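Local coordinates for protein thiol-activated cytolysin (Desulfobulbus propionicus, PDB 6NAL) that probably forms pores in target membranes as a cholesterol-dependent cytolysin-like toxin, by assembling into oligomers that insert a beta barrel, at residues 20-25 against 81-86; 57-62 against 347-352; 231-236 against 336-341. One frame throughout, in Å; residues are numbered along the deposited sequence.

Interaction 1. Residues 20-25 against 81-86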
# COMPACT_ATOMS: atom_id res chain seq x y z
N THR A 20 -23.12 -21.51 21.35
CA THR A 20 -23.95 -20.34 21.10
C THR A 20 -24.69 -19.80 22.32
O THR A 20 -25.49 -18.87 22.17
CB THR A 20 -24.98 -20.67 20.01
OG1 THR A 20 -25.97 -21.55 20.55
CG2 THR A 20 -24.30 -21.32 18.82
N VAL A 21 -24.44 -20.31 23.51
CA VAL A 21 -25.24 -19.82 24.63
C VAL A 21 -24.70 -18.48 25.15
O VAL A 21 -25.48 -17.60 25.54
CB VAL A 21 -25.32 -20.90 25.73
CG1 VAL A 21 -24.00 -21.12 26.40
CG2 VAL A 21 -26.33 -20.49 26.76
N MSE A 22 -23.39 -18.29 25.19
CA MSE A 22 -22.85 -16.93 25.31
C MSE A 22 -22.08 -16.62 24.00
O MSE A 22 -21.45 -17.50 23.39
CB MSE A 22 -21.97 -16.77 26.52
CG MSE A 22 -22.60 -17.14 27.86
SE MSE A 22 -21.21 -16.84 29.25
CE MSE A 22 -20.24 -18.32 29.36
N VAL A 23 -22.19 -15.37 23.54
CA VAL A 23 -21.56 -14.93 22.29
C VAL A 23 -20.96 -13.55 22.49
O VAL A 23 -21.64 -12.63 22.96
CB VAL A 23 -22.56 -14.88 21.12
CG1 VAL A 23 -23.67 -13.96 21.49
CG2 VAL A 23 -21.87 -14.38 19.82
N PHE A 24 -19.68 -13.39 22.14
CA PHE A 24 -19.07 -12.07 22.15
C PHE A 24 -19.82 -11.21 21.14
O PHE A 24 -20.15 -11.67 20.04
CB PHE A 24 -17.58 -12.13 21.80
CG PHE A 24 -16.88 -10.84 21.95
CD1 PHE A 24 -16.42 -10.41 23.19
CD2 PHE A 24 -16.69 -10.01 20.84
CE1 PHE A 24 -15.77 -9.16 23.33
CE2 PHE A 24 -16.04 -8.76 20.97
CZ PHE A 24 -15.58 -8.34 22.19
N ASN A 25 -20.06 -9.95 21.49
CA ASN A 25 -20.57 -9.04 20.48
C ASN A 25 -19.64 -7.86 20.26
O ASN A 25 -19.44 -7.03 21.17
CB ASN A 25 -21.95 -8.51 20.80
CG ASN A 25 -22.43 -7.57 19.71
OD1 ASN A 25 -22.47 -7.91 18.49
ND2 ASN A 25 -22.74 -6.35 20.13
N ASN A 81 -24.87 -13.68 28.60
CA ASN A 81 -24.05 -12.72 27.89
C ASN A 81 -23.48 -11.67 28.83
O ASN A 81 -22.42 -11.11 28.57
CB ASN A 81 -24.83 -12.05 26.79
CG ASN A 81 -25.03 -12.96 25.65
OD1 ASN A 81 -24.10 -13.67 25.23
ND2 ASN A 81 -26.24 -12.98 25.13
N ASP A 82 -24.17 -11.39 29.94
CA ASP A 82 -23.65 -10.36 30.84
C ASP A 82 -22.37 -10.80 31.57
O ASP A 82 -21.62 -9.94 32.06
CB ASP A 82 -24.80 -9.94 31.74
CG ASP A 82 -26.03 -9.38 30.92
OD1 ASP A 82 -26.82 -10.18 30.37
OD2 ASP A 82 -26.18 -8.14 30.78
N LEU A 83 -22.03 -12.09 31.57
CA LEU A 83 -20.69 -12.50 31.98
C LEU A 83 -19.60 -11.90 31.07
O LEU A 83 -18.59 -11.37 31.56
CB LEU A 83 -20.68 -14.04 32.03
CG LEU A 83 -19.39 -14.73 32.45
CD1 LEU A 83 -19.71 -16.04 33.11
CD2 LEU A 83 -18.47 -14.96 31.28
N LEU A 84 -19.81 -11.90 29.75
CA LEU A 84 -18.78 -11.35 28.85
C LEU A 84 -18.59 -9.85 29.07
O LEU A 84 -17.49 -9.33 28.87
CB LEU A 84 -19.14 -11.62 27.39
CG LEU A 84 -19.44 -13.09 27.10
CD1 LEU A 84 -19.73 -13.33 25.63
CD2 LEU A 84 -18.33 -14.05 27.57
N ASP A 85 -19.65 -9.14 29.47
CA ASP A 85 -19.63 -7.70 29.74
C ASP A 85 -19.15 -7.36 31.16
O ASP A 85 -19.35 -6.22 31.60
CB ASP A 85 -21.04 -7.09 29.54
CG ASP A 85 -21.72 -7.50 28.20
OD1 ASP A 85 -21.01 -7.55 27.16
OD2 ASP A 85 -22.95 -7.76 28.17
N GLY A 86 -18.62 -8.32 31.91
CA GLY A 86 -18.10 -8.01 33.23
C GLY A 86 -19.08 -8.04 34.39
O GLY A 86 -18.74 -7.49 35.47
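A loop-on-helix contact joins residues 20-25, an irregular run after the N-terminal helix 2-12, to the short, weakly bonded helix 81-84, which ends in a Schellman motif. In that motif Gly86 has positive phi and its N bonds to Leu83 O at 3.1 Å, while the N of the next residue returns to Asp82 O. The polar link is made at Asn81. Asn81 OD1 accepts the backbone N-H of Val23, with N to OD1 at 3.1 Å. The bond is close to straight, 168° at the hydrogen, and the donor lies nearly along the C=O axis, so the amide oxygen meets Val23 N head-on. The same oxygen also lies 3.5 Å from Met22 CA, against the extended backbone of the loop. Asn81 CG stands anti to its own carbonyl carbon, and its side chain runs alongside that of Val23, pointing the same way.

The other two touching side chains of the helix are apolar. Leu84, whose CB points toward the loop, brings a single methyl to the peptide between Val23 and Phe24: CD1 is 3.4 Å from Val23 O and 3.5 Å from Phe24 N. Met22, present as selenomethionine, leaves the backbone with CG anti to the carbonyl carbon and bends at chi3 (-87°). It and Leu83 cross obliquely, with Met22 SE 3.9 Å from Leu83 CD2 and 4.0 Å from Leu83 CB. Leu83, Leu84 and Met22 are all buried, whereas Val23 is exposed.

Around this pair, Met22 and Leu83 both reach Leu233 of strand 232-250, and Leu83 also touches Tyr336 of strand 332-340. Phe24 meets Phe59 edge-to-face beside helix 156-163, and Val21 packs on Phe340.

Interaction 2. Residues 57-62 against 347-352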
# COMPACT_ATOMS: atom_id res chain seq x y z
N ALA A 57 -10.21 -13.36 17.75
CA ALA A 57 -9.35 -13.99 18.74
C ALA A 57 -10.15 -14.63 19.87
O ALA A 57 -11.30 -14.27 20.13
CB ALA A 57 -8.37 -12.98 19.34
N ASP A 58 -9.53 -15.59 20.54
CA ASP A 58 -10.12 -16.14 21.77
C ASP A 58 -10.29 -15.05 22.82
O ASP A 58 -9.34 -14.32 23.12
CB ASP A 58 -9.23 -17.25 22.30
CG ASP A 58 -9.24 -18.47 21.40
OD1 ASP A 58 -10.21 -18.65 20.59
OD2 ASP A 58 -8.26 -19.24 21.51
N PHE A 59 -11.49 -14.91 23.37
CA PHE A 59 -11.78 -13.86 24.34
C PHE A 59 -11.40 -14.37 25.73
O PHE A 59 -11.98 -15.35 26.23
CB PHE A 59 -13.24 -13.45 24.29
CG PHE A 59 -13.59 -12.25 25.16
CD1 PHE A 59 -12.74 -11.16 25.25
CD2 PHE A 59 -14.79 -12.23 25.87
CE1 PHE A 59 -13.07 -10.05 26.06
CE2 PHE A 59 -15.14 -11.13 26.67
CZ PHE A 59 -14.28 -10.03 26.75
N ASP A 60 -10.43 -13.68 26.33
CA ASP A 60 -10.01 -13.91 27.72
C ASP A 60 -10.92 -13.17 28.69
O ASP A 60 -11.17 -11.96 28.53
CB ASP A 60 -8.58 -13.42 27.93
CG ASP A 60 -7.59 -14.53 28.10
OD1 ASP A 60 -8.02 -15.70 28.16
OD2 ASP A 60 -6.36 -14.22 28.18
N ILE A 61 -11.41 -13.87 29.71
CA ILE A 61 -12.38 -13.29 30.63
C ILE A 61 -11.63 -12.78 31.85
O ILE A 61 -11.08 -13.58 32.62
CB ILE A 61 -13.45 -14.30 31.04
CG1 ILE A 61 -14.00 -15.09 29.85
CG2 ILE A 61 -14.53 -13.59 31.79
CD1 ILE A 61 -14.75 -14.30 28.90
N ALA A 62 -11.59 -11.47 32.03
CA ALA A 62 -11.03 -10.86 33.23
C ALA A 62 -11.93 -11.08 34.43
O ALA A 62 -13.16 -11.13 34.33
CB ALA A 62 -10.82 -9.37 33.05
N ALA A 347 -16.34 -23.14 28.36
CA ALA A 347 -17.18 -22.02 27.93
C ALA A 347 -16.35 -20.85 27.41
O ALA A 347 -16.86 -19.72 27.33
CB ALA A 347 -18.09 -21.54 29.07
N GLY A 348 -15.07 -21.08 27.13
CA GLY A 348 -14.29 -20.07 26.43
C GLY A 348 -14.97 -19.74 25.12
O GLY A 348 -15.47 -20.63 24.42
N VAL A 349 -15.04 -18.46 24.80
CA VAL A 349 -15.61 -18.05 23.52
C VAL A 349 -14.55 -17.40 22.64
O VAL A 349 -13.49 -16.97 23.10
CB VAL A 349 -16.81 -17.11 23.68
CG1 VAL A 349 -18.00 -17.90 24.22
CG2 VAL A 349 -16.50 -15.97 24.59
N HIS A 350 -14.85 -17.42 21.33
CA HIS A 350 -14.23 -16.64 20.27
C HIS A 350 -14.91 -15.30 20.18
O HIS A 350 -16.13 -15.19 20.39
CB HIS A 350 -14.42 -17.37 18.93
CG HIS A 350 -13.22 -17.37 18.03
ND1 HIS A 350 -12.00 -17.90 18.41
CD2 HIS A 350 -13.07 -16.93 16.75
CE1 HIS A 350 -11.14 -17.76 17.41
NE2 HIS A 350 -11.76 -17.19 16.40
N GLY A 351 -14.15 -14.27 19.87
CA GLY A 351 -14.71 -12.96 19.65
C GLY A 351 -14.29 -12.39 18.31
O GLY A 351 -13.19 -12.67 17.82
N THR A 352 -15.16 -11.58 17.74
CA THR A 352 -14.86 -10.82 16.53
C THR A 352 -15.31 -9.38 16.73
O THR A 352 -16.34 -9.15 17.38
CB THR A 352 -15.58 -11.36 15.29
OG1 THR A 352 -15.02 -12.61 14.90
CG2 THR A 352 -15.50 -10.35 14.12
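His350 and Asp58 face each other across two antiparallel strands, with the imidazole and carboxylate planes turned 69° apart and the side chains crossing obliquely. The strands, 44-59 and 349-372, pair in an elongated sheet; in cholesterol-dependent cytolysins such a sheet forms the stalk between the main body and the C-terminal beta sandwich, consistent with the long strands here. His350 ND1 donates to Asp58 OD1 at 2.9 Å, through the anti lone pair of that oxygen. The acceptor lies in the plane of the ring, at its edge, yet the angle at the hydrogen is only 140°. The bent geometry also brings OD1 to 3.4 Å from His350 CE1. Such a carboxylate neighbour would be expected to stabilise a protonated imidazole. Both residues are exposed, and they form a non-hydrogen-bonded pair whose CB atoms diverge; the side-chain ends then turn back to meet.

Ala57, Phe59 and Val349 share one face of the sheet. Phe59 sets CG anti to its backbone N, and its ring leads away from strand 349-352 toward Leu84 and toward Met160 and Leu161 of helix 156-163. Its CB stays behind, 4.1 Å from Val349 CG2, which lies near the ring plane at the edge.

Backbone bonds hold the pairing: Ala57 N reaches Gly351 O at 3.1 Å, and Gly351 N returns to Ala57 O at 2.9 Å, both in the carbonyl planes. The short strand axes cross at 121°, well short of antiparallel. Over one face of the His350 ring, offset toward its rim, Ala57 C sits 3.9 Å above the plane.

Interaction 3. Residues 231-236 against 336-341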
# COMPACT_ATOMS: atom_id res chain seq x y z
N PRO A 231 -27.61 -22.14 31.14
CA PRO A 231 -27.07 -23.33 31.85
C PRO A 231 -26.09 -22.93 32.93
O PRO A 231 -25.58 -21.80 32.90
CB PRO A 231 -26.36 -24.12 30.74
CG PRO A 231 -26.08 -23.09 29.66
CD PRO A 231 -27.21 -22.07 29.74
N PRO A 232 -25.83 -23.81 33.90
CA PRO A 232 -24.92 -23.46 34.99
C PRO A 232 -23.49 -23.64 34.56
O PRO A 232 -23.15 -24.55 33.79
CB PRO A 232 -25.31 -24.46 36.10
CG PRO A 232 -25.75 -25.67 35.34
CD PRO A 232 -26.54 -25.09 34.18
N LEU A 233 -22.63 -22.78 35.12
CA LEU A 233 -21.20 -22.89 34.91
C LEU A 233 -20.43 -23.06 36.21
O LEU A 233 -20.91 -22.71 37.30
CB LEU A 233 -20.65 -21.65 34.21
CG LEU A 233 -21.31 -21.19 32.94
CD1 LEU A 233 -21.00 -19.72 32.73
CD2 LEU A 233 -20.85 -22.00 31.79
N PHE A 234 -19.20 -23.54 36.06
CA PHE A 234 -18.30 -23.87 37.16
C PHE A 234 -16.93 -23.23 36.88
O PHE A 234 -16.28 -23.56 35.89
CB PHE A 234 -18.19 -25.40 37.26
CG PHE A 234 -17.22 -25.89 38.27
CD1 PHE A 234 -17.60 -26.08 39.57
CD2 PHE A 234 -15.95 -26.25 37.90
CE1 PHE A 234 -16.68 -26.54 40.50
CE2 PHE A 234 -15.05 -26.78 38.81
CZ PHE A 234 -15.42 -26.91 40.11
N VAL A 235 -16.51 -22.33 37.76
CA VAL A 235 -15.21 -21.70 37.68
C VAL A 235 -14.15 -22.75 37.95
O VAL A 235 -13.90 -23.15 39.10
CB VAL A 235 -15.11 -20.51 38.62
CG1 VAL A 235 -13.79 -19.84 38.45
CG2 VAL A 235 -16.21 -19.51 38.32
N LYS A 236 -13.48 -23.16 36.88
CA LYS A 236 -12.45 -24.18 36.94
C LYS A 236 -11.08 -23.63 37.33
O LYS A 236 -10.26 -24.37 37.90
CB LYS A 236 -12.31 -24.87 35.59
CG LYS A 236 -11.58 -26.17 35.70
CD LYS A 236 -11.41 -26.83 34.34
CE LYS A 236 -10.51 -28.05 34.45
NZ LYS A 236 -10.27 -28.68 33.13
N TYR A 336 -10.16 -15.75 34.65
CA TYR A 336 -10.79 -16.96 35.14
C TYR A 336 -11.36 -17.68 33.93
O TYR A 336 -11.62 -17.08 32.88
CB TYR A 336 -11.82 -16.70 36.30
CG TYR A 336 -13.13 -16.07 35.92
CD1 TYR A 336 -13.21 -14.73 35.62
CD2 TYR A 336 -14.30 -16.82 35.87
CE1 TYR A 336 -14.40 -14.15 35.20
CE2 TYR A 336 -15.51 -16.23 35.50
CZ TYR A 336 -15.55 -14.90 35.17
OH TYR A 336 -16.73 -14.32 34.79
N TYR A 337 -11.49 -18.99 34.09
CA TYR A 337 -11.92 -19.92 33.06
C TYR A 337 -13.06 -20.73 33.62
O TYR A 337 -12.99 -21.23 34.76
CB TYR A 337 -10.77 -20.83 32.62
CG TYR A 337 -9.61 -19.99 32.12
CD1 TYR A 337 -8.64 -19.50 33.01
CD2 TYR A 337 -9.51 -19.61 30.78
CE1 TYR A 337 -7.61 -18.71 32.59
CE2 TYR A 337 -8.47 -18.81 30.34
CZ TYR A 337 -7.52 -18.36 31.25
OH TYR A 337 -6.48 -17.55 30.84
N THR A 338 -14.15 -20.79 32.84
CA THR A 338 -15.38 -21.48 33.20
C THR A 338 -15.52 -22.70 32.32
O THR A 338 -15.14 -22.69 31.15
CB THR A 338 -16.65 -20.63 33.00
OG1 THR A 338 -16.64 -19.95 31.73
CG2 THR A 338 -16.76 -19.63 34.09
N VAL A 339 -16.15 -23.71 32.88
CA VAL A 339 -16.58 -24.91 32.20
C VAL A 339 -18.08 -25.08 32.48
O VAL A 339 -18.60 -24.57 33.48
CB VAL A 339 -15.65 -26.04 32.70
CG1 VAL A 339 -16.15 -26.64 34.02
CG2 VAL A 339 -15.36 -27.04 31.61
N PHE A 340 -18.82 -25.68 31.54
CA PHE A 340 -20.23 -25.98 31.76
C PHE A 340 -20.35 -27.09 32.81
O PHE A 340 -19.60 -28.07 32.80
CB PHE A 340 -20.92 -26.38 30.46
CG PHE A 340 -21.15 -25.23 29.53
CD1 PHE A 340 -22.19 -24.33 29.74
CD2 PHE A 340 -20.31 -25.03 28.44
CE1 PHE A 340 -22.40 -23.24 28.88
CE2 PHE A 340 -20.49 -23.95 27.58
CZ PHE A 340 -21.53 -23.04 27.79
N LEU A 341 -21.31 -26.94 33.74
CA LEU A 341 -21.35 -27.88 34.85
C LEU A 341 -21.87 -29.24 34.40
O LEU A 341 -21.37 -30.27 34.85
CB LEU A 341 -22.21 -27.32 35.98
CG LEU A 341 -22.43 -28.25 37.17
CD1 LEU A 341 -21.13 -28.71 37.83
CD2 LEU A 341 -23.35 -27.56 38.18
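Leu233 lays a branch over one face of Phe340: its CD2 sits 3.4 Å from Phe340 CD1 and 3.5 Å from Phe340 CE1, so the methyl rests on that one side of the ring rather than over its centre. Both side chains set CG anti to the carbonyl carbon and run side by side in the same direction, which brings the leucine end close although the two CB atoms diverge. Pro231 meets the same ring, its CG 3.8 Å from Phe340 CE1, so the CD1-CE1 side of the ring is approached by both the Leu233 methyl and Pro231 CG. Next along, the Pro232 ring crosses Leu341 at about a right angle, with Pro232 CG 4.0 Å from Leu341 CB.

These residues belong to strands 232-250 and 332-340, antiparallel neighbours in the large bent sheet that characterises the membrane-inserting body of cholesterol-dependent cytolysins. Phe234 and Val339 form a hydrogen-bonded pair: Phe234 N reaches Val339 O at 2.8 Å, nearly along the C=O axis, and Val339 N reaches Phe234 O at 3.0 Å, coming from above the carbonyl plane. Leu341 N to Pro232 O (171° at the hydrogen) and a more bent Lys236 N to Tyr337 O bond extend the ladder at its two ends.

Val339 holds CG1 in the crowded position between its backbone N and carbonyl carbon (chi1 85°), and this places the methyl at the edge of the Phe234 ring, 3.9 Å from Phe234 CD2. Val235 and Thr338 share the other face. Val235 also meets Tyr336, their side chains crossing at about a right angle with Val235 CG1 4.0 Å from Tyr336 CD2, and Leu77 of strand 76-78 touches both Val235 and Tyr336.

How the interactions relate
Interaction 3 is the core contact: ten of its twelve touching residues are buried, and it covers 616 Å², about twice the area of either other pair. Interactions 1 and 2 are partly buried, each with a polar side-chain bond near the surface. Interactions 2 and 3 are both antiparallel ladders but lie in different sheets; two probable backbone bonds join them, Ala347 N to Thr338 O in the turn between strands 332-340 and 349-372, and Ile61 O to Tyr336 N just after strand 44-59. Interaction 1, lacking strand pairing, packs against both ladders; on the side of interaction 2, Met22 O lies 3.6 Å from Val349 CG1.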